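Local coordinates for putative fumarylpyruvate hydrolase (Burkholderia cenocepacia, PDB 4MAQ), which is a putative hydrolase of the fumarylacetoacetate hydrolase (FAH) family, built around mixed beta sheets and modelled as a two-chain assembly, at residues A215-P218 against G219-V222. Sequence-based numbering, arbitrary orientation.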
ATOM      1  N   ALA B 215     -21.247   9.042   7.696  1.00 12.92           N
ATOM      2  CA  ALA B 215     -20.959   9.581   6.362  1.00 12.99           C
ATOM      3  C   ALA B 215     -20.554  11.061   6.352  1.00 11.75           C
ATOM      4  O   ALA B 215     -20.972  11.848   7.217  1.00 15.09           O
ATOM      5  CB  ALA B 215     -22.164   9.369   5.464  1.00 15.30           C
ATOM      6  N   LEU B 216     -19.778  11.428   5.334  1.00 12.11           N
ATOM      7  CA  LEU B 216     -19.426  12.818   5.000  1.00 10.32           C
ATOM      8  C   LEU B 216     -20.028  13.147   3.650  1.00 11.06           C
ATOM      9  O   LEU B 216     -19.895  12.362   2.715  1.00 12.39           O
ATOM     10  CB  LEU B 216     -17.910  12.990   4.904  1.00 11.09           C
ATOM     11  CG  LEU B 216     -17.134  12.783   6.198  1.00  9.92           C
ATOM     12  CD1 LEU B 216     -15.627  12.835   5.904  1.00 11.90           C
ATOM     13  CD2 LEU B 216     -17.562  13.792   7.253  1.00 11.75           C
ATOM     14  N   GLN B 217     -20.694  14.297   3.558  1.00 11.58           N
ATOM     15  CA  GLN B 217     -21.218  14.803   2.302  1.00 12.32           C
ATOM     16  C   GLN B 217     -20.241  15.794   1.706  1.00 12.47           C
ATOM     17  O   GLN B 217     -19.505  16.456   2.443  1.00 12.58           O
ATOM     18  CB  GLN B 217     -22.548  15.531   2.526  1.00 13.93           C
ATOM     19  CG  GLN B 217     -23.615  14.693   3.199  1.00 17.01           C
ATOM     20  CD  GLN B 217     -23.817  13.377   2.490  1.00 18.58           C
ATOM     21  OE1 GLN B 217     -23.853  13.324   1.261  1.00 24.46           O
ATOM     22  NE2 GLN B 217     -23.936  12.295   3.261  1.00 20.68           N
ATOM     23  N   PRO B 218     -20.213  15.901   0.362  1.00 13.52           N
ATOM     24  CA  PRO B 218     -19.451  16.980  -0.260  1.00 12.87           C
ATOM     25  C   PRO B 218     -19.773  18.322   0.393  1.00 12.96           C
ATOM     26  O   PRO B 218     -20.945  18.627   0.635  1.00 13.59           O
ATOM     27  CB  PRO B 218     -19.929  16.938  -1.715  1.00 13.10           C
ATOM     28  CG  PRO B 218     -20.327  15.515  -1.931  1.00 15.97           C
ATOM     29  CD  PRO B 218     -20.951  15.102  -0.635  1.00 14.49           C
ATOM     30  N   GLY B 219     -18.739  19.086   0.744  1.00 12.26           N
ATOM     31  CA  GLY B 219     -18.929  20.392   1.366  1.00 13.03           C
ATOM     32  C   GLY B 219     -18.905  20.375   2.885  1.00 10.93           C
ATOM     33  O   GLY B 219     -18.859  21.438   3.510  1.00 12.85           O
ATOM     34  N   ASP B 220     -18.968  19.192   3.499  1.00 10.86           N
ATOM     35  CA  ASP B 220     -19.006  19.152   4.962  1.00 10.12           C
ATOM     36  C   ASP B 220     -17.735  19.754   5.567  1.00  9.34           C
ATOM     37  O   ASP B 220     -16.623  19.553   5.033  1.00  9.81           O
ATOM     38  CB  ASP B 220     -19.170  17.721   5.471  1.00 11.41           C
ATOM     39  CG  ASP B 220     -20.612  17.247   5.482  1.00 11.24           C
ATOM     40  OD1 ASP B 220     -21.534  18.052   5.231  1.00 14.30           O
ATOM     41  OD2 ASP B 220     -20.810  16.040   5.751  1.00 13.27           O
ATOM     42  N   ARG B 221     -17.891  20.442   6.700  1.00  9.56           N
ATOM     43  CA  ARG B 221     -16.761  20.954   7.492  1.00  9.00           C
ATOM     44  C   ARG B 221     -16.456  19.944   8.617  1.00  9.01           C
ATOM     45  O   ARG B 221     -17.283  19.735   9.514  1.00 10.47           O
ATOM     46  CB  ARG B 221     -17.064  22.344   8.085  1.00 10.04           C
ATOM     47  CG  ARG B 221     -15.916  22.920   8.936  1.00 10.79           C
ATOM     48  CD  ARG B 221     -16.219  24.334   9.476  1.00 11.36           C
ATOM     49  NE  ARG B 221     -16.592  25.167   8.325  1.00 11.62           N
ATOM     50  CZ  ARG B 221     -15.734  25.734   7.468  1.00 11.40           C
ATOM     51  NH1 ARG B 221     -14.425  25.757   7.715  1.00 10.53           N
ATOM     52  NH2 ARG B 221     -16.203  26.290   6.352  1.00 11.52           N
ATOM     53  N   VAL B 222     -15.287  19.307   8.543  1.00  7.91           N
ATOM     54  CA  VAL B 222     -14.911  18.275   9.507  1.00  9.54           C
ATOM     55  C   VAL B 222     -13.907  18.869  10.474  1.00  8.98           C
ATOM     56  O   VAL B 222     -12.899  19.453  10.058  1.00  9.43           O
ATOM     57  CB  VAL B 222     -14.298  17.061   8.782  1.00  8.63           C
ATOM     58  CG1 VAL B 222     -14.105  15.896   9.762  1.00 10.03           C
ATOM     59  CG2 VAL B 222     -15.177  16.664   7.596  1.00  9.91           C
TER
HETATM   60  O   HOH W   1     -22.459  14.322   7.238  1.00 23.99           O
HETATM   61  O   HOH W   2     -22.232  19.626   3.066  1.00 19.54           O
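Asp-220 folds its carboxylate back over the backbone of Gln-217 and adds a side-chain hydrogen bond to the backbone one that closes the turn. Its OD2 accepts the amide of Gln-217 (N to OD2 2.8 Å) in a nearly straight bond, with the N-H coming from above the carboxylate plane, 65° out of it. In return Asp-220 N donates to Gln-217 O at 3.0 Å, the closing bond of a type II beta turn. Putting CG beside its own backbone N (chi1 -83°) is what brings the carboxylate back across the turn. The two side chains run side by side in the same direction, but the Gln-217 chain bends at chi2 and its amide stands almost perpendicular to the carboxylate; the touch is by Gln-217 CB, 3.7 Å from Asp-220 OD2.

Pro-218 and Gly-219 form the corner. Gly-219, with positive phi (94°), sits where a CB would collide with Pro-218 O. One water links Pro-218 O to Asp-220 OD1, and another joins Ala-215 O to Asp-220 OD2, so each carboxylate oxygen also takes a water proton. Where the two arms leave the turn, Leu-216 and Val-222 cross at about a right angle, Leu-216 CD2 lying 3.7 Å from Val-222 CG2.

The turn carries the chain from strand 214-216, which pairs with strand 85-95 in the larger mixed sheet, into strand 221-226 of the five-stranded one. Asn-170 ND2 also binds Asp-220 OD1, while Leu-216 and Val-222 pack against strand 164-169 and Val-222 reaches Phe-232 and Phe-234 on strand 230-236.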